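Local coordinates for protein endo-beta-1,4-glucanase (Bacillus licheniformis, PDB 2JEN) that hydrolyses the beta-1,4-linked glucan backbone of xyloglucan, and probably of cellulose-like glucans, as a family 12 glycoside hydrolase, at residues G95-T103 with W139-S150. The protein carries 1 engineered substitution. Residues are numbered along the deposited sequence; the frame is centred on the assembly and turned at random. Where two conformers were deposited one is given.
Sequences GWHWTEGYT and WLHNTNKASWDS. With GLC (alpha-D-glucopyranose), chain B; BGC (beta-D-glucopyranose), chain C; BGC (beta-D-glucopyranose), chain D; GLC (alpha-D-glucopyranose), chain E.
An aromatic cluster joins the loop after strand 91-95 to the end of strand 131-141 and the loop that follows it, forming part of the substrate cleft of this family 12 beta-sandwich. Trp96 lies at its heart, CG swung anti to the backbone N (chi1 169°) and the indole turned into residues 139-150. The edge of His141 meets one face of this indole, CE1 3.5 Å from Trp96 CZ3, and Ala146 CB makes a CH-pi contact with the same face, 3.7 Å from the centroid of the five-membered ring. In the ring plane, Trp96 NE1 donates to Ser147 O over 2.9 Å; Ser150 N, closing a type I turn, reaches that oxygen from the opposite face of the carbonyl. With an alanine at Trp96, Ser147 O would probably lose the indole N-H, and His141 and Ala146 the ring face they pack on. Trp96 and Trp98 both set their edges against one face of Trp139, with Trp98 CH2 3.7 Å from Trp139 CZ2. The sugars bind directly on the cluster: the glucose of chain D lies over one face of Trp98, whose other face rests on Trp96, and His97, its ND1 hydrogen-bonded to Glu239, donates from NE2 to O3 of the glucose of chain B. Farther along the loop, Ala146 N donates almost straight (163°) to Tyr102 OH, 2.9 Å away.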
ATOM      1  N   GLY A  95       0.480  28.584 -15.065  1.00 11.32           N
ATOM      2  CA  GLY A  95      -0.676  29.247 -15.611  1.00 11.67           C
ATOM      3  C   GLY A  95      -1.958  28.591 -15.232  1.00 11.95           C
ATOM      4  O   GLY A  95      -2.194  28.267 -14.061  1.00 12.05           O
ATOM      5  N   TRP A  96      -2.817  28.425 -16.228  1.00 12.42           N
ATOM      6  CA  TRP A  96      -4.164  27.909 -16.053  1.00 11.77           C
ATOM      7  C   TRP A  96      -4.240  26.385 -16.297  1.00 11.37           C
ATOM      8  O   TRP A  96      -3.523  25.843 -17.126  1.00 12.64           O
ATOM      9  CB  TRP A  96      -5.100  28.658 -17.030  1.00 12.33           C
ATOM     10  CG  TRP A  96      -6.474  28.128 -17.218  1.00 12.37           C
ATOM     11  CD1 TRP A  96      -7.601  28.556 -16.608  1.00 12.90           C
ATOM     12  CD2 TRP A  96      -6.886  27.125 -18.165  1.00 12.00           C
ATOM     13  NE1 TRP A  96      -8.684  27.864 -17.058  1.00 13.51           N
ATOM     14  CE2 TRP A  96      -8.279  26.969 -18.019  1.00 12.86           C
ATOM     15  CE3 TRP A  96      -6.207  26.310 -19.076  1.00 12.55           C
ATOM     16  CZ2 TRP A  96      -9.016  26.079 -18.795  1.00 13.03           C
ATOM     17  CZ3 TRP A  96      -6.913  25.391 -19.808  1.00 12.56           C
ATOM     18  CH2 TRP A  96      -8.305  25.281 -19.671  1.00 12.17           C
ATOM     19  N   HIS A  97      -5.148  25.684 -15.614  1.00 11.86           N
ATOM     20  CA  HIS A  97      -5.497  24.322 -16.024  1.00 11.90           C
ATOM     21  C   HIS A  97      -6.887  23.972 -15.507  1.00 12.30           C
ATOM     22  O   HIS A  97      -7.047  23.375 -14.449  1.00 12.36           O
ATOM     23  CB  HIS A  97      -4.491  23.275 -15.553  1.00 11.46           C
ATOM     24  CG  HIS A  97      -4.748  21.938 -16.170  1.00 11.08           C
ATOM     25  ND1 HIS A  97      -4.116  21.537 -17.326  1.00 10.55           N
ATOM     26  CD2 HIS A  97      -5.651  20.976 -15.865  1.00 11.59           C
ATOM     27  CE1 HIS A  97      -4.610  20.361 -17.686  1.00 11.26           C
ATOM     28  NE2 HIS A  97      -5.545  19.998 -16.817  1.00 11.55           N
ATOM     29  N   TRP A  98      -7.912  24.406 -16.232  1.00 12.44           N
ATOM     30  CA  TRP A  98      -9.300  24.279 -15.785  1.00 13.04           C
ATOM     31  C   TRP A  98      -9.414  24.724 -14.326  1.00 13.52           C
ATOM     32  O   TRP A  98     -10.017  24.064 -13.486  1.00 14.23           O
ATOM     33  CB  TRP A  98      -9.812  22.862 -16.019  1.00 13.89           C
ATOM     34  CG  TRP A  98     -10.175  22.613 -17.471  1.00 14.11           C
ATOM     35  CD1 TRP A  98     -11.413  22.780 -18.024  1.00 15.63           C
ATOM     36  CD2 TRP A  98      -9.324  22.176 -18.531  1.00 13.63           C
ATOM     37  NE1 TRP A  98     -11.381  22.455 -19.349  1.00 15.91           N
ATOM     38  CE2 TRP A  98     -10.112  22.094 -19.695  1.00 14.79           C
ATOM     39  CE3 TRP A  98      -7.976  21.864 -18.620  1.00 12.77           C
ATOM     40  CZ2 TRP A  98      -9.594  21.699 -20.912  1.00 15.03           C
ATOM     41  CZ3 TRP A  98      -7.466  21.496 -19.835  1.00 14.94           C
ATOM     42  CH2 TRP A  98      -8.277  21.422 -20.964  1.00 14.86           C
ATOM     43  N   THR A  99      -8.833  25.879 -14.063  1.00 13.72           N
ATOM     44  CA  THR A  99      -8.829  26.517 -12.770  1.00 14.19           C
ATOM     45  C   THR A  99      -9.476  27.891 -12.895  1.00 16.85           C
ATOM     46  O   THR A  99      -9.615  28.438 -13.969  1.00 16.34           O
ATOM     47  CB  THR A  99      -7.380  26.683 -12.235  1.00 14.26           C
ATOM     48  OG1 THR A  99      -6.516  27.212 -13.245  1.00 13.05           O
ATOM     49  CG2 THR A  99      -6.824  25.362 -11.725  1.00 14.43           C
ATOM     50  N   GLU A 100      -9.867  28.458 -11.756  1.00 18.69           N
ATOM     51  CA  GLU A 100     -10.309  29.854 -11.761  0.50 19.70           C
ATOM     52  C   GLU A 100      -9.071  30.722 -11.758  1.00 19.68           C
ATOM     53  O   GLU A 100      -8.574  31.173 -10.721  1.00 23.84           O
ATOM     54  CB  GLU A 100     -11.245  30.194 -10.600  0.50 20.80           C
ATOM     55  CG  GLU A 100     -11.702  31.687 -10.527  0.50 21.89           C
ATOM     56  CD  GLU A 100     -12.049  32.360 -11.880  0.50 25.84           C
ATOM     57  OE1 GLU A 100     -12.958  31.885 -12.585  0.50 24.74           O
ATOM     58  OE2 GLU A 100     -11.430  33.400 -12.227  0.50 30.50           O
ATOM     59  N   GLY A 101      -8.557  30.981 -12.940  1.00 19.51           N
ATOM     60  CA  GLY A 101      -7.384  31.780 -13.084  1.00 17.75           C
ATOM     61  C   GLY A 101      -6.095  31.016 -13.295  1.00 16.00           C
ATOM     62  O   GLY A 101      -6.087  29.891 -13.751  1.00 14.99           O
ATOM     63  N   TYR A 102      -5.007  31.708 -13.017  1.00 13.72           N
ATOM     64  CA  TYR A 102      -3.675  31.384 -13.461  1.00 13.45           C
ATOM     65  C   TYR A 102      -2.744  31.408 -12.245  1.00 13.55           C
ATOM     66  O   TYR A 102      -2.878  32.303 -11.387  1.00 14.51           O
ATOM     67  CB  TYR A 102      -3.158  32.435 -14.459  1.00 14.11           C
ATOM     68  CG  TYR A 102      -4.147  32.721 -15.604  1.00 13.79           C
ATOM     69  CD1 TYR A 102      -5.222  33.550 -15.437  1.00 13.90           C
ATOM     70  CD2 TYR A 102      -3.981  32.139 -16.869  1.00 13.09           C
ATOM     71  CE1 TYR A 102      -6.107  33.804 -16.463  1.00 13.51           C
ATOM     72  CE2 TYR A 102      -4.861  32.386 -17.908  1.00 13.95           C
ATOM     73  CZ  TYR A 102      -5.927  33.226 -17.711  1.00 14.50           C
ATOM     74  OH  TYR A 102      -6.837  33.526 -18.729  1.00 16.07           O
ATOM     75  N   THR A 103      -1.732  30.552 -12.211  1.00 12.82           N
ATOM     76  CA  THR A 103      -0.806  30.564 -11.072  1.00 12.59           C
ATOM     77  C   THR A 103      -0.128  31.924 -10.925  1.00 13.74           C
ATOM     78  O   THR A 103       0.187  32.627 -11.894  1.00 14.07           O
ATOM     79  CB  THR A 103       0.248  29.452 -11.161  1.00 12.36           C
ATOM     80  OG1 THR A 103       0.984  29.571 -12.371  1.00 12.24           O
ATOM     81  CG2 THR A 103      -0.367  28.018 -11.057  1.00 13.03           C
ATOM     82  N   TRP A 139      -1.661  25.731 -23.695  1.00 11.04           N
ATOM     83  CA  TRP A 139      -3.069  25.986 -23.907  1.00 11.18           C
ATOM     84  C   TRP A 139      -3.294  27.434 -24.276  1.00 12.54           C
ATOM     85  O   TRP A 139      -2.680  28.327 -23.683  1.00 12.62           O
ATOM     86  CB  TRP A 139      -3.873  25.677 -22.659  1.00 12.37           C
ATOM     87  CG  TRP A 139      -3.934  24.251 -22.302  1.00 12.06           C
ATOM     88  CD1 TRP A 139      -3.369  23.634 -21.206  1.00 12.88           C
ATOM     89  CD2 TRP A 139      -4.650  23.238 -23.018  1.00 12.30           C
ATOM     90  NE1 TRP A 139      -3.687  22.298 -21.223  1.00 13.75           N
ATOM     91  CE2 TRP A 139      -4.482  22.036 -22.325  1.00 12.96           C
ATOM     92  CE3 TRP A 139      -5.424  23.236 -24.178  1.00 12.36           C
ATOM     93  CZ2 TRP A 139      -5.059  20.869 -22.745  1.00 13.16           C
ATOM     94  CZ3 TRP A 139      -6.002  22.073 -24.579  1.00 12.74           C
ATOM     95  CH2 TRP A 139      -5.832  20.901 -23.877  1.00 12.45           C
ATOM     96  N   LEU A 140      -4.188  27.651 -25.248  1.00 12.62           N
ATOM     97  CA  LEU A 140      -4.578  28.992 -25.660  1.00 12.67           C
ATOM     98  C   LEU A 140      -6.090  29.138 -25.615  1.00 12.74           C
ATOM     99  O   LEU A 140      -6.837  28.177 -25.783  1.00 13.05           O
ATOM    100  CB  LEU A 140      -4.053  29.305 -27.074  1.00 12.74           C
ATOM    101  CG  LEU A 140      -2.542  29.218 -27.259  1.00 13.30           C
ATOM    102  CD1 LEU A 140      -2.047  27.868 -27.729  1.00 15.40           C
ATOM    103  CD2 LEU A 140      -2.064  30.354 -28.194  1.00 15.85           C
ATOM    104  N   HIS A 141      -6.512  30.378 -25.361  1.00 12.76           N
ATOM    105  CA  HIS A 141      -7.916  30.772 -25.317  1.00 12.97           C
ATOM    106  C   HIS A 141      -8.095  32.080 -26.068  1.00 14.50           C
ATOM    107  O   HIS A 141      -7.140  32.818 -26.287  1.00 14.39           O
ATOM    108  CB  HIS A 141      -8.375  31.013 -23.880  1.00 13.04           C
ATOM    109  CG  HIS A 141      -8.494  29.782 -23.025  1.00 13.31           C
ATOM    110  ND1 HIS A 141      -7.425  29.241 -22.321  1.00 13.01           N
ATOM    111  CD2 HIS A 141      -9.585  29.065 -22.680  1.00 14.19           C
ATOM    112  CE1 HIS A 141      -7.877  28.200 -21.624  1.00 12.71           C
ATOM    113  NE2 HIS A 141      -9.182  28.084 -21.817  1.00 12.70           N
ATOM    114  N   ASN A 142      -9.348  32.402 -26.382  1.00 15.80           N
ATOM    115  CA  ASN A 142      -9.664  33.771 -26.806  1.00 17.00           C
ATOM    116  C   ASN A 142      -9.714  34.756 -25.631  1.00 17.91           C
ATOM    117  O   ASN A 142      -9.409  35.987 -25.768  1.00 22.73           O
ATOM    118  CB  ASN A 142     -11.008  33.826 -27.523  1.00 19.75           C
ATOM    119  CG  ASN A 142     -10.973  33.259 -28.815  1.00 22.51           C
ATOM    120  OD1 ASN A 142     -10.058  33.511 -29.586  1.00 27.72           O
ATOM    121  ND2 ASN A 142     -12.044  32.544 -29.159  1.00 27.45           N
ATOM    122  N   THR A 143     -10.194  34.260 -24.480  0.50 16.78           N
ATOM    123  CA  THR A 143     -10.380  35.020 -23.215  0.50 15.61           C
ATOM    124  C   THR A 143      -9.053  35.154 -22.424  0.50 15.73           C
ATOM    125  O   THR A 143      -8.292  34.202 -22.383  0.50 14.74           O
ATOM    126  CB  THR A 143     -11.470  34.334 -22.279  0.50 15.93           C
ATOM    127  OG1 THR A 143     -11.752  35.153 -21.129  0.50 15.66           O
ATOM    128  CG2 THR A 143     -11.025  32.941 -21.795  0.50 16.01           C
ATOM    129  N   ASN A 144      -8.811  36.324 -21.800  1.00 16.41           N
ATOM    130  CA  ASN A 144      -7.760  36.515 -20.800  1.00 16.89           C
ATOM    131  C   ASN A 144      -8.299  36.341 -19.383  1.00 17.03           C
ATOM    132  O   ASN A 144      -7.594  36.662 -18.409  1.00 17.80           O
ATOM    133  CB  ASN A 144      -7.060  37.855 -20.946  1.00 17.71           C
ATOM    134  CG  ASN A 144      -7.958  39.024 -20.649  1.00 18.97           C
ATOM    135  OD1 ASN A 144      -9.178  38.884 -20.550  1.00 20.87           O
ATOM    136  ND2 ASN A 144      -7.343  40.217 -20.538  1.00 23.38           N
ATOM    137  N   LYS A 145      -9.492  35.784 -19.252  1.00 17.82           N
ATOM    138  CA  LYS A 145     -10.055  35.457 -17.944  1.00 19.02           C
ATOM    139  C   LYS A 145     -10.558  34.004 -17.944  1.00 17.71           C
ATOM    140  O   LYS A 145     -11.707  33.706 -17.647  1.00 18.50           O
ATOM    141  CB  LYS A 145     -11.184  36.430 -17.608  1.00 21.39           C
ATOM    142  CG  LYS A 145     -10.711  37.869 -17.439  1.00 24.58           C
ATOM    143  CD  LYS A 145      -9.799  38.051 -16.212  1.00 29.10           C
ATOM    144  CE  LYS A 145      -9.554  39.535 -15.867  1.00 31.71           C
ATOM    145  NZ  LYS A 145      -8.342  40.141 -16.502  1.00 35.56           N
ATOM    146  N   ALA A 146      -9.666  33.091 -18.303  1.00 17.00           N
ATOM    147  CA  ALA A 146      -9.993  31.670 -18.321  1.00 16.37           C
ATOM    148  C   ALA A 146     -10.347  31.190 -16.921  1.00 17.05           C
ATOM    149  O   ALA A 146      -9.672  31.512 -15.949  1.00 18.03           O
ATOM    150  CB  ALA A 146      -8.864  30.855 -18.922  1.00 17.19           C
ATOM    151  N   SER A 147     -11.428  30.438 -16.846  1.00 17.24           N
ATOM    152  CA  SER A 147     -11.948  29.911 -15.608  1.00 17.66           C
ATOM    153  C   SER A 147     -12.069  28.392 -15.657  1.00 17.06           C
ATOM    154  O   SER A 147     -11.538  27.736 -16.553  1.00 16.21           O
ATOM    155  CB  SER A 147     -13.300  30.555 -15.341  1.00 19.25           C
ATOM    156  OG  SER A 147     -13.736  30.250 -14.032  1.00 24.47           O
ATOM    157  N   TRP A 148     -12.711  27.817 -14.664  1.00 18.15           N
ATOM    158  CA  TRP A 148     -12.664  26.376 -14.471  1.00 19.52           C
ATOM    159  C   TRP A 148     -13.389  25.607 -15.575  1.00 19.85           C
ATOM    160  O   TRP A 148     -13.151  24.414 -15.754  1.00 21.12           O
ATOM    161  CB  TRP A 148     -13.240  25.990 -13.100  1.00 22.91           C
ATOM    162  CG  TRP A 148     -14.660  26.323 -12.955  1.00 25.18           C
ATOM    163  CD1 TRP A 148     -15.169  27.498 -12.514  1.00 28.54           C
ATOM    164  CD2 TRP A 148     -15.773  25.497 -13.287  1.00 27.56           C
ATOM    165  NE1 TRP A 148     -16.540  27.451 -12.522  1.00 28.97           N
ATOM    166  CE2 TRP A 148     -16.935  26.237 -13.012  1.00 29.52           C
ATOM    167  CE3 TRP A 148     -15.905  24.211 -13.801  1.00 29.05           C
ATOM    168  CZ2 TRP A 148     -18.209  25.720 -13.216  1.00 29.21           C
ATOM    169  CZ3 TRP A 148     -17.177  23.697 -13.991  1.00 28.50           C
ATOM    170  CH2 TRP A 148     -18.296  24.451 -13.711  1.00 28.56           C
ATOM    171  N   ASP A 149     -14.274  26.289 -16.299  1.00 19.55           N
ATOM    172  CA  ASP A 149     -15.035  25.674 -17.389  1.00 20.31           C
ATOM    173  C   ASP A 149     -14.758  26.330 -18.731  1.00 19.65           C
ATOM    174  O   ASP A 149     -15.558  26.209 -19.660  1.00 21.09           O
ATOM    175  CB  ASP A 149     -16.539  25.737 -17.070  1.00 21.43           C
ATOM    176  CG  ASP A 149     -17.029  27.126 -16.787  1.00 23.96           C
ATOM    177  OD1 ASP A 149     -16.229  28.093 -16.757  1.00 25.30           O
ATOM    178  OD2 ASP A 149     -18.293  27.268 -16.620  1.00 31.23           O
ATOM    179  N   SER A 150     -13.638  27.026 -18.874  1.00 16.80           N
ATOM    180  CA  SER A 150     -13.335  27.671 -20.142  1.00 16.59           C
ATOM    181  C   SER A 150     -12.610  26.718 -21.068  1.00 16.05           C
ATOM    182  O   SER A 150     -11.428  26.467 -20.896  1.00 14.91           O
ATOM    183  CB  SER A 150     -12.475  28.919 -19.937  1.00 16.26           C
ATOM    184  OG  SER A 150     -13.075  29.875 -19.067  1.00 18.14           O
TER
HETATM  185  C1  GLC B   2      -6.080  16.972 -21.362  1.00 15.78           C
HETATM  186  C2  GLC B   2      -5.982  17.619 -19.995  1.00 17.51           C
HETATM  187  C3  GLC B   2      -7.151  17.221 -19.129  1.00 17.27           C
HETATM  188  C4  GLC B   2      -8.433  17.577 -19.881  1.00 17.46           C
HETATM  189  C5  GLC B   2      -8.441  16.867 -21.246  1.00 19.66           C
HETATM  190  C6  GLC B   2      -9.666  17.338 -22.045  1.00 24.31           C
HETATM  191  O2  GLC B   2      -4.749  17.338 -19.332  1.00 15.80           O
HETATM  192  O3  GLC B   2      -7.007  17.836 -17.838  1.00 17.17           O
HETATM  193  O4  GLC B   2      -9.576  17.167 -19.188  1.00 20.88           O
HETATM  194  O5  GLC B   2      -7.321  17.311 -21.985  1.00 17.31           O
HETATM  195  O6  GLC B   2     -10.616  16.304 -22.168  1.00 32.00           O
HETATM  196  C2  BGC C   4     -12.398  21.267 -13.263  1.00 37.88           C
HETATM  197  C3  BGC C   4     -13.300  21.227 -12.033  1.00 39.89           C
HETATM  198  C4  BGC C   4     -14.741  20.918 -12.413  1.00 41.20           C
HETATM  199  C5  BGC C   4     -14.791  19.655 -13.257  1.00 42.66           C
HETATM  200  C6  BGC C   4     -16.224  19.275 -13.643  1.00 44.49           C
HETATM  201  C1  BGC C   4     -12.616  20.017 -14.117  1.00 36.39           C
HETATM  202  O2  BGC C   4     -11.028  21.398 -12.880  1.00 36.34           O
HETATM  203  O3  BGC C   4     -13.267  22.469 -11.360  1.00 40.49           O
HETATM  204  O4  BGC C   4     -15.517  20.785 -11.229  1.00 41.63           O
HETATM  205  O5  BGC C   4     -13.992  19.843 -14.413  1.00 39.42           O
HETATM  206  O6  BGC C   4     -16.632  19.987 -14.794  1.00 47.27           O
HETATM  207  C2  BGC D   3     -11.687  18.139 -18.424  1.00 26.00           C
HETATM  208  C3  BGC D   3     -12.201  19.181 -17.425  1.00 27.25           C
HETATM  209  C4  BGC D   3     -11.552  19.022 -16.063  1.00 26.97           C
HETATM  210  C5  BGC D   3     -10.040  18.960 -16.170  1.00 25.02           C
HETATM  211  C6  BGC D   3      -9.309  18.575 -14.862  1.00 25.19           C
HETATM  212  C1  BGC D   3     -10.185  18.208 -18.424  1.00 23.20           C
HETATM  213  O2  BGC D   3     -12.130  18.387 -19.757  1.00 28.50           O
HETATM  214  O3  BGC D   3     -13.611  19.063 -17.264  1.00 30.30           O
HETATM  215  O4  BGC D   3     -11.850  20.191 -15.316  1.00 29.38           O
HETATM  216  O5  BGC D   3      -9.705  18.000 -17.138  1.00 20.92           O
HETATM  217  O6  BGC D   3      -9.865  17.391 -14.249  1.00 27.24           O
HETATM  218  C1  GLC E   1      -3.310  16.935 -25.867  0.50 21.68           C
HETATM  219  C2  GLC E   1      -4.833  16.956 -25.756  0.50 21.90           C
HETATM  220  C3  GLC E   1      -5.209  17.620 -24.458  0.50 20.63           C
HETATM  221  C4  GLC E   1      -4.640  16.793 -23.309  0.50 19.70           C
HETATM  222  C5  GLC E   1      -3.120  16.785 -23.527  0.50 19.02           C
HETATM  223  C6  GLC E   1      -2.319  16.156 -22.381  0.50 17.83           C
HETATM  224  O1  GLC E   1      -2.857  16.394 -27.077  0.50 25.97           O
HETATM  225  O2  GLC E   1      -5.507  17.693 -26.752  0.50 21.91           O
HETATM  226  O3  GLC E   1      -6.629  17.766 -24.513  0.50 21.86           O
HETATM  227  O4  GLC E   1      -4.905  17.413 -22.070  0.50 17.91           O
HETATM  228  O5  GLC E   1      -2.840  16.157 -24.770  0.50 21.15           O
HETATM  229  O6  GLC E   1      -2.756  14.846 -22.091  0.50 14.49           O
HETATM  230  O   HOH W   1      -9.494  34.102 -14.924  1.00 21.92           O
HETATM  231  O   HOH W   2      -6.054  33.056 -21.154  1.00 15.38           O